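Protein phosphotransferase ChpT (Brucella abortus, PDB 4QPK) relays phosphoryl groups as a homodimeric histidine phosphotransferase in the phosphorelay that controls cell growth, division and intracellular survival, and forms a complex with the response regulator CtrA. Local coordinates at residues Q97-I101 with V121-Y125; V111-G116 with A138-K144; N152-I156 with Q214-T218. All blocks are in the same frame, centred on the assembly; numbering follows the deposited sequence.

Contact 1 of 3, residues Q97-I101 with V121-Y125; sequences QFARI and VATEY. With NA (sodium ion), chain E.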
loop_
_atom_site.group_PDB
_atom_site.type_symbol
_atom_site.label_atom_id
_atom_site.label_comp_id
_atom_site.label_asym_id
_atom_site.label_seq_id
_atom_site.Cartn_x
_atom_site.Cartn_y
_atom_site.Cartn_z
ATOM N N GLN B 97 7.182 -5.698 -3.763
ATOM C CA GLN B 97 8.228 -5.027 -4.542
ATOM C C GLN B 97 7.665 -4.484 -5.864
ATOM O O GLN B 97 8.047 -3.400 -6.311
ATOM C CB GLN B 97 9.404 -5.973 -4.823
ATOM C CG GLN B 97 10.211 -6.412 -3.592
ATOM C CD GLN B 97 10.883 -5.242 -2.876
ATOM O OE1 GLN B 97 11.136 -4.202 -3.473
ATOM N NE2 GLN B 97 11.209 -5.430 -1.603
ATOM N N PHE B 98 6.754 -5.230 -6.483
ATOM C CA PHE B 98 6.140 -4.762 -7.715
ATOM C C PHE B 98 5.284 -3.532 -7.423
ATOM O O PHE B 98 5.384 -2.522 -8.108
ATOM C CB PHE B 98 5.315 -5.886 -8.352
ATOM C CG PHE B 98 4.721 -5.528 -9.681
ATOM C CD1 PHE B 98 3.494 -4.878 -9.744
ATOM C CD2 PHE B 98 5.380 -5.847 -10.862
ATOM C CE1 PHE B 98 2.933 -4.540 -10.971
ATOM C CE2 PHE B 98 4.813 -5.519 -12.100
ATOM C CZ PHE B 98 3.586 -4.857 -12.140
ATOM N N ALA B 99 4.492 -3.603 -6.361
ATOM C CA ALA B 99 3.618 -2.485 -5.993
ATOM C C ALA B 99 4.416 -1.222 -5.658
ATOM O O ALA B 99 3.988 -0.114 -5.985
ATOM C CB ALA B 99 2.737 -2.875 -4.820
ATOM N N ARG B 100 5.573 -1.407 -5.035
ATOM C CA ARG B 100 6.452 -0.308 -4.631
ATOM C C ARG B 100 6.793 0.620 -5.806
ATOM O O ARG B 100 6.905 1.844 -5.642
ATOM C CB ARG B 100 7.736 -0.903 -4.028
ATOM C CG ARG B 100 8.456 -0.084 -2.991
ATOM C CD ARG B 100 9.656 -0.878 -2.475
ATOM N NE ARG B 100 10.844 -0.061 -2.214
ATOM C CZ ARG B 100 11.858 0.107 -3.064
ATOM N NH1 ARG B 100 11.838 -0.463 -4.266
ATOM N NH2 ARG B 100 12.892 0.864 -2.713
ATOM N N ILE B 101 6.960 0.031 -6.989
ATOM C CA ILE B 101 7.278 0.792 -8.195
ATOM C C ILE B 101 6.022 1.085 -9.022
ATOM O O ILE B 101 5.846 2.208 -9.479
ATOM C CB ILE B 101 8.310 0.040 -9.081
ATOM C CG1 ILE B 101 9.565 -0.283 -8.265
ATOM C CG2 ILE B 101 8.707 0.890 -10.303
ATOM C CD1 ILE B 101 10.695 -0.940 -9.079
ATOM N N VAL B 121 11.396 -6.346 -11.000
ATOM C CA VAL B 121 10.227 -6.597 -10.158
ATOM C C VAL B 121 9.119 -7.228 -10.993
ATOM O O VAL B 121 8.339 -8.024 -10.481
ATOM C CB VAL B 121 9.706 -5.310 -9.424
ATOM C CG1 VAL B 121 10.808 -4.729 -8.533
ATOM C CG2 VAL B 121 9.163 -4.243 -10.408
ATOM N N ALA B 122 9.049 -6.905 -12.281
ATOM C CA ALA B 122 8.019 -7.542 -13.114
ATOM C C ALA B 122 8.304 -9.040 -13.301
ATOM O O ALA B 122 7.397 -9.870 -13.251
ATOM C CB ALA B 122 7.920 -6.854 -14.466
ATOM N N THR B 123 9.564 -9.377 -13.541
ATOM C CA THR B 123 9.924 -10.776 -13.771
ATOM C C THR B 123 9.630 -11.629 -12.532
ATOM O O THR B 123 9.070 -12.722 -12.631
ATOM C CB THR B 123 11.401 -10.888 -14.182
ATOM O OG1 THR B 123 11.585 -10.137 -15.387
ATOM C CG2 THR B 123 11.793 -12.353 -14.429
ATOM N N GLU B 124 9.976 -11.113 -11.360
ATOM C CA GLU B 124 9.722 -11.838 -10.120
ATOM C C GLU B 124 8.208 -11.929 -9.842
ATOM O O GLU B 124 7.704 -12.956 -9.360
ATOM C CB GLU B 124 10.461 -11.151 -8.959
ATOM C CG GLU B 124 10.311 -11.777 -7.579
ATOM C CD GLU B 124 10.821 -13.207 -7.497
ATOM O OE1 GLU B 124 11.600 -13.641 -8.389
ATOM O OE2 GLU B 124 10.483 -13.879 -6.495
ATOM N N TYR B 125 7.487 -10.855 -10.145
ATOM C CA TYR B 125 6.041 -10.836 -9.975
ATOM C C TYR B 125 5.398 -11.945 -10.808
ATOM O O TYR B 125 4.558 -12.693 -10.311
ATOM C CB TYR B 125 5.468 -9.466 -10.371
ATOM C CG TYR B 125 3.966 -9.323 -10.232
ATOM C CD1 TYR B 125 3.399 -8.952 -9.027
ATOM C CD2 TYR B 125 3.126 -9.539 -11.317
ATOM C CE1 TYR B 125 2.030 -8.805 -8.898
ATOM C CE2 TYR B 125 1.749 -9.401 -11.195
ATOM C CZ TYR B 125 1.211 -9.029 -9.983
ATOM O OH TYR B 125 -0.159 -8.879 -9.853
HETATM NA NA NA E . 7.718 -14.819 -7.044
#
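Phe98 and Tyr125 stack face to face, their ring centroids 4.4 Å apart and their planes inclined by 28°. Phe98 CG comes within 3.7 Å of Tyr125 CD1. Both aromatic side chains leave their helices with CG anti to the backbone N (chi1 -176° in Phe98), which sends both rings out on the same side of the helix pair, where they overlap. The edge of the Phe98 ring is filled by the helix turn ahead of the tyrosine, with Ala122 CA 3.9 Å from Phe98 CD2. Beside this pair, Val121 turns both methyls to Ile101, and Ile101 CD1 meets Val121 CG1 at 3.8 Å. No hydrogen bond crosses; the interface is held by apolar packing. Further out, Leu151 of helix 144-160 touches both Phe98 and Ile101, and Ile59 of the second subunit packs on Gln97. Glu124 binds a sodium ion through its backbone O and OE2, a site shared with Asn128, and its OE1 forms a salt bridge with Arg90. The segment axes approach to 9.2 Å with 142° between their N-to-C directions, a roughly antiparallel, inclined packing that joins the end of the DHp hairpin's second helix to the first helix of the kinase-like C-terminal domain.

Contact 2 of 3, residues V111-G116 with A138-K144; sequences VQIDTG and ARVLLPK. With PO4 (phosphate ion), chain G.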
loop_
_atom_site.group_PDB
_atom_site.type_symbol
_atom_site.label_atom_id
_atom_site.label_comp_id
_atom_site.label_asym_id
_atom_site.label_seq_id
_atom_site.Cartn_x
_atom_site.Cartn_y
_atom_site.Cartn_z
ATOM N N VAL B 111 11.572 11.950 -10.143
ATOM C CA VAL B 111 11.731 12.208 -11.568
ATOM C C VAL B 111 11.943 10.982 -12.487
ATOM O O VAL B 111 11.108 10.791 -13.357
ATOM C CB VAL B 111 12.877 13.206 -11.802
ATOM C CG1 VAL B 111 13.097 13.432 -13.282
ATOM C CG2 VAL B 111 12.567 14.517 -11.093
ATOM N N GLN B 112 12.979 10.146 -12.302
ATOM C CA GLN B 112 13.190 9.003 -13.222
ATOM C C GLN B 112 13.106 7.613 -12.565
ATOM O O GLN B 112 13.329 7.475 -11.364
ATOM C CB GLN B 112 14.541 9.107 -13.930
ATOM C CG GLN B 112 14.706 10.360 -14.790
ATOM C CD GLN B 112 16.046 10.400 -15.507
ATOM O OE1 GLN B 112 16.123 10.135 -16.706
ATOM N NE2 GLN B 112 17.101 10.725 -14.777
ATOM N N ILE B 113 12.824 6.597 -13.381
ATOM C CA ILE B 113 12.937 5.187 -12.973
ATOM C C ILE B 113 13.790 4.416 -13.990
ATOM O O ILE B 113 13.689 4.630 -15.204
ATOM C CB ILE B 113 11.545 4.512 -12.817
ATOM C CG1 ILE B 113 10.783 5.136 -11.634
ATOM C CG2 ILE B 113 11.695 3.017 -12.563
ATOM C CD1 ILE B 113 9.303 4.711 -11.541
ATOM N N ASP B 114 14.659 3.554 -13.475
ATOM C CA ASP B 114 15.494 2.663 -14.268
ATOM C C ASP B 114 14.640 1.479 -14.733
ATOM O O ASP B 114 14.082 0.770 -13.902
ATOM C CB ASP B 114 16.678 2.203 -13.403
ATOM C CG ASP B 114 17.732 1.421 -14.171
ATOM O OD1 ASP B 114 17.399 0.664 -15.092
ATOM O OD2 ASP B 114 18.929 1.591 -13.847
ATOM N N THR B 115 14.522 1.249 -16.042
ATOM C CA THR B 115 13.688 0.124 -16.497
ATOM C C THR B 115 14.303 -1.227 -16.117
ATOM O O THR B 115 13.619 -2.248 -16.172
ATOM C CB THR B 115 13.425 0.134 -18.043
ATOM O OG1 THR B 115 14.657 0.051 -18.764
ATOM C CG2 THR B 115 12.660 1.398 -18.457
ATOM N N GLY B 116 15.579 -1.242 -15.741
ATOM C CA GLY B 116 16.185 -2.461 -15.225
ATOM C C GLY B 116 15.510 -2.877 -13.920
ATOM O O GLY B 116 15.278 -4.060 -13.662
ATOM N N ALA B 138 16.192 -2.369 -24.373
ATOM C CA ALA B 138 17.362 -1.813 -23.704
ATOM C C ALA B 138 17.026 -1.182 -22.357
ATOM O O ALA B 138 16.010 -0.505 -22.219
ATOM C CB ALA B 138 18.034 -0.785 -24.602
ATOM N N ARG B 139 17.888 -1.423 -21.375
ATOM C CA ARG B 139 17.788 -0.769 -20.074
ATOM C C ARG B 139 17.947 0.752 -20.227
ATOM O O ARG B 139 18.914 1.218 -20.829
ATOM C CB ARG B 139 18.864 -1.331 -19.137
ATOM C CG ARG B 139 18.851 -0.761 -17.736
ATOM C CD ARG B 139 19.982 -1.333 -16.923
ATOM N NE ARG B 139 19.981 -0.809 -15.563
ATOM C CZ ARG B 139 20.958 -1.018 -14.696
ATOM N NH1 ARG B 139 22.016 -1.739 -15.063
ATOM N NH2 ARG B 139 20.875 -0.509 -13.477
ATOM N N VAL B 140 17.015 1.527 -19.675
ATOM C CA VAL B 140 17.007 2.969 -19.895
ATOM C C VAL B 140 16.399 3.711 -18.699
ATOM O O VAL B 140 15.526 3.178 -18.021
ATOM C CB VAL B 140 16.217 3.312 -21.194
ATOM C CG1 VAL B 140 14.777 2.806 -21.097
ATOM C CG2 VAL B 140 16.247 4.798 -21.472
ATOM N N LEU B 141 16.880 4.922 -18.418
ATOM C CA LEU B 141 16.211 5.800 -17.466
ATOM C C LEU B 141 15.098 6.583 -18.158
ATOM O O LEU B 141 15.347 7.250 -19.157
ATOM C CB LEU B 141 17.218 6.761 -16.817
ATOM C CG LEU B 141 18.232 6.117 -15.874
ATOM C CD1 LEU B 141 19.361 7.090 -15.567
ATOM C CD2 LEU B 141 17.510 5.761 -14.578
ATOM N N LEU B 142 13.874 6.493 -17.635
ATOM C CA LEU B 142 12.714 7.189 -18.220
ATOM C C LEU B 142 11.976 7.961 -17.134
ATOM O O LEU B 142 12.165 7.670 -15.954
ATOM C CB LEU B 142 11.767 6.189 -18.899
ATOM C CG LEU B 142 12.269 5.478 -20.162
ATOM C CD1 LEU B 142 11.280 4.415 -20.630
ATOM C CD2 LEU B 142 12.546 6.488 -21.294
ATOM N N PRO B 143 11.146 8.960 -17.512
ATOM C CA PRO B 143 10.363 9.654 -16.480
ATOM C C PRO B 143 9.521 8.667 -15.686
ATOM O O PRO B 143 8.977 7.719 -16.266
ATOM C CB PRO B 143 9.494 10.629 -17.281
ATOM C CG PRO B 143 10.328 10.906 -18.515
ATOM C CD PRO B 143 10.981 9.583 -18.838
ATOM N N LYS B 144 9.434 8.888 -14.379
ATOM C CA LYS B 144 8.832 7.901 -13.479
ATOM C C LYS B 144 7.438 7.484 -13.905
ATOM O O LYS B 144 7.120 6.304 -13.873
ATOM C CB LYS B 144 8.812 8.422 -12.036
ATOM C CG LYS B 144 8.046 9.722 -11.820
ATOM C CD LYS B 144 8.152 10.215 -10.373
ATOM C CE LYS B 144 7.340 11.503 -10.189
ATOM N NZ LYS B 144 7.519 12.116 -8.846
HETATM P P PO4 G . 16.539 11.429 -10.737
HETATM O O1 PO4 G . 17.207 11.763 -12.061
HETATM O O2 PO4 G . 17.571 11.259 -9.646
HETATM O O3 PO4 G . 15.648 12.592 -10.375
HETATM O O4 PO4 G . 15.731 10.168 -10.856
HETATM O O HOH W 1 14.139 10.424 -18.321
HETATM O O HOH W 2 14.549 -2.537 -19.982
#
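Asp114 OD1 is gripped by two donors, Arg139 NE from across the contact and Gly116 N from its own segment. Arg139 NE donates at 3.0 Å to the syn lone pair of Asp114 OD1, and that oxygen lies almost exactly in the guanidinium plane. Gly116 N reaches Asp114 OD1 at 2.7 Å on the anti side, a capping bond that makes Asp114 the N-cap of helix 115-126. Arg139 completes a side-on, two-nitrogen salt bridge with NH2 to Asp114 OD2 at 2.9 Å, met from above the carboxylate plane, consistent with the 30° between the two flat groups. Arg139 runs extended from CG to NE and presents the edge of its guanidinium to the acid. The paired charges probably hold the carboxylate in its capping pose.

Thr115 adds a two-way link to Val140: its N donates to Val140 O, and its OG1 accepts from Val140 N at 2.9 Å. With chi1 at 60°, OG1 sits between the backbone N and the carbonyl carbon, facing that amide. Farther along, Ile113 and Leu142 form the antiparallel hydrogen-bonded pair, Ile113 N to Leu142 O at 2.9 Å and Leu142 N back to Ile113 O at 3.1 Å. Beyond the last strand pair, Lys144 N, at the start of helix 144-160, donates to Val111 O at 2.7 Å. Gln112 holds a phosphate ion, probably from the crystallisation liquor, through its N and NE2.

Ile113 and Leu142 share the buried face of this two-stranded sheet, where both rest on Val147 of helix 144-160; Leu142 also touches Phe180 of strand 178-185. Asp114 and Leu141 lie on the other face. Each strand runs directly into a helix, 112-114 into 115-126 and 141-143 into 144-160, and Lys144 packs on Asp45 of the second subunit.

Contact 3 of 3, residues N152-I156 with Q214-T218; sequences NMLLI and QPYYT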
loop_
_atom_site.group_PDB
_atom_site.type_symbol
_atom_site.label_atom_id
_atom_site.label_comp_id
_atom_site.label_asym_id
_atom_site.label_seq_id
_atom_site.Cartn_x
_atom_site.Cartn_y
_atom_site.Cartn_z
ATOM N N ASN B 152 1.871 -0.849 -15.043
ATOM C CA ASN B 152 0.427 -0.991 -14.930
ATOM C C ASN B 152 -0.200 -1.614 -16.181
ATOM O O ASN B 152 -1.201 -2.315 -16.088
ATOM C CB ASN B 152 -0.218 0.356 -14.620
ATOM C CG ASN B 152 -0.213 0.649 -13.124
ATOM O OD1 ASN B 152 -1.131 0.250 -12.404
ATOM N ND2 ASN B 152 0.838 1.298 -12.652
ATOM N N MET B 153 0.401 -1.373 -17.335
ATOM C CA MET B 153 -0.029 -2.033 -18.558
ATOM C C MET B 153 0.204 -3.550 -18.476
ATOM O O MET B 153 -0.529 -4.314 -19.087
ATOM C CB MET B 153 0.705 -1.440 -19.770
ATOM C CG MET B 153 0.221 -0.055 -20.126
ATOM S SD MET B 153 1.133 0.713 -21.474
ATOM C CE MET B 153 0.600 -0.221 -22.908
ATOM N N LEU B 154 1.222 -3.992 -17.729
ATOM C CA LEU B 154 1.417 -5.434 -17.539
ATOM C C LEU B 154 0.235 -6.038 -16.805
ATOM O O LEU B 154 -0.178 -7.164 -17.080
ATOM C CB LEU B 154 2.686 -5.722 -16.736
ATOM C CG LEU B 154 3.973 -5.080 -17.218
ATOM C CD1 LEU B 154 5.151 -5.634 -16.405
ATOM C CD2 LEU B 154 4.142 -5.305 -18.704
ATOM N N LEU B 155 -0.307 -5.291 -15.845
ATOM C CA LEU B 155 -1.429 -5.809 -15.072
ATOM C C LEU B 155 -2.685 -5.896 -15.942
ATOM O O LEU B 155 -3.464 -6.848 -15.826
ATOM C CB LEU B 155 -1.682 -4.938 -13.826
ATOM C CG LEU B 155 -0.542 -4.924 -12.803
ATOM C CD1 LEU B 155 -0.942 -4.062 -11.596
ATOM C CD2 LEU B 155 -0.225 -6.328 -12.341
ATOM N N ILE B 156 -2.875 -4.907 -16.814
ATOM C CA ILE B 156 -3.987 -4.937 -17.764
ATOM C C ILE B 156 -3.843 -6.144 -18.695
ATOM O O ILE B 156 -4.790 -6.897 -18.916
ATOM C CB ILE B 156 -4.058 -3.649 -18.610
ATOM C CG1 ILE B 156 -4.338 -2.436 -17.725
ATOM C CG2 ILE B 156 -5.139 -3.771 -19.699
ATOM C CD1 ILE B 156 -5.641 -2.536 -16.981
ATOM N N GLN B 214 -7.311 0.125 -10.590
ATOM C CA GLN B 214 -6.059 -0.100 -11.305
ATOM C C GLN B 214 -6.172 0.297 -12.791
ATOM O O GLN B 214 -5.288 0.979 -13.306
ATOM C CB GLN B 214 -5.598 -1.559 -11.147
ATOM C CG GLN B 214 -4.150 -1.809 -11.587
ATOM C CD GLN B 214 -4.040 -2.049 -13.065
ATOM O OE1 GLN B 214 -4.912 -2.695 -13.660
ATOM N NE2 GLN B 214 -2.965 -1.556 -13.674
ATOM N N PRO B 215 -7.257 -0.112 -13.487
ATOM C CA PRO B 215 -7.382 0.433 -14.853
ATOM C C PRO B 215 -7.575 1.953 -14.897
ATOM O O PRO B 215 -7.043 2.601 -15.801
ATOM C CB PRO B 215 -8.616 -0.290 -15.417
ATOM C CG PRO B 215 -9.263 -0.978 -14.263
ATOM C CD PRO B 215 -8.173 -1.243 -13.270
ATOM N N TYR B 216 -8.297 2.510 -13.926
ATOM C CA TYR B 216 -8.431 3.958 -13.832
ATOM C C TYR B 216 -7.059 4.602 -13.702
ATOM O O TYR B 216 -6.709 5.535 -14.430
ATOM C CB TYR B 216 -9.326 4.332 -12.640
ATOM C CG TYR B 216 -9.290 5.808 -12.322
ATOM C CD1 TYR B 216 -10.099 6.711 -12.996
ATOM C CD2 TYR B 216 -8.413 6.300 -11.363
ATOM C CE1 TYR B 216 -10.046 8.068 -12.703
ATOM C CE2 TYR B 216 -8.347 7.650 -11.072
ATOM C CZ TYR B 216 -9.164 8.528 -11.739
ATOM O OH TYR B 216 -9.085 9.874 -11.435
ATOM N N TYR B 217 -6.263 4.061 -12.786
ATOM C CA TYR B 217 -4.928 4.576 -12.506
ATOM C C TYR B 217 -4.009 4.494 -13.724
ATOM O O TYR B 217 -3.201 5.404 -13.983
ATOM C CB TYR B 217 -4.333 3.795 -11.331
ATOM C CG TYR B 217 -2.985 4.283 -10.820
ATOM C CD1 TYR B 217 -2.823 5.564 -10.316
ATOM C CD2 TYR B 217 -1.884 3.430 -10.804
ATOM C CE1 TYR B 217 -1.592 5.991 -9.835
ATOM C CE2 TYR B 217 -0.652 3.851 -10.326
ATOM C CZ TYR B 217 -0.512 5.130 -9.838
ATOM O OH TYR B 217 0.720 5.530 -9.363
ATOM N N THR B 218 -4.126 3.398 -14.465
ATOM C CA THR B 218 -3.335 3.211 -15.678
ATOM C C THR B 218 -3.587 4.356 -16.669
ATOM O O THR B 218 -2.651 4.951 -17.206
ATOM C CB THR B 218 -3.667 1.861 -16.350
ATOM O OG1 THR B 218 -3.417 0.787 -15.424
ATOM C CG2 THR B 218 -2.818 1.665 -17.607
#
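Gln214 NE2 sits at the tight centre of the contact, donating to both carbonyl oxygens of Asn152. Its bond to Asn152 OD1 is 2.9 Å, nearly straight at 167°, and arrives in the carbonyl plane on a lone pair; the two amide planes are only 2° apart. The second bond, to Asn152 O at 3.1 Å, is more bent. It meets the backbone oxygen from the face opposite Ile156 N, adding a donor without displacing the helical bond. A bend at chi2 (-84°) turns the Gln214 amide across to the other helix, where Leu155 CB lies 3.6 Å from Gln214 NE2 and Ile156 CD1 3.4 Å from Gln214 OE1. Thr218 OG1 donates to its own helix at Gln214 O and lies 3.3 Å from Asn152 CB. The pairing joins helices 144-160 and 213-225 of the C-terminal domain, which resembles the catalytic and ATP-binding domain of histidine kinases but lacks regions required for ATP binding.

Packing is looser where Ile156 CD1 stands 4.0 Å from Pro215 CB and Met153 CG 4.3 Å from Thr218 CG2. Leu155, partly exposed and near a bound glycerol, marks the solvent side. Asn152 ND2 is hydrogen-bonded to Lys148 O and Ala102 O.

How the contacts relate
Contacts 1 and 3 are buried helix pairs near the centre of the chain, whereas contact 2 lies about 17 Å from that centre (centre to centre) and is only partly buried. Their chemistry follows suit: contact 1 is apolar and aromatic, contact 3 buries a one-way amide link, Gln214 to Asn152, and contact 2 combines a strand ladder with a salt bridge. Contacts 1 and 2 share helix 115-126, the latter at its capped start, and touch where Ile101 CG2 meets Ile113 CD1 at 4.1 Å. Contacts 1 and 3 pack directly, with Ala122 CB 3.6 Å from Leu154 CD1. Contacts 2 and 3 do not touch, but strand 141-143 continues into the helix bearing 152-156.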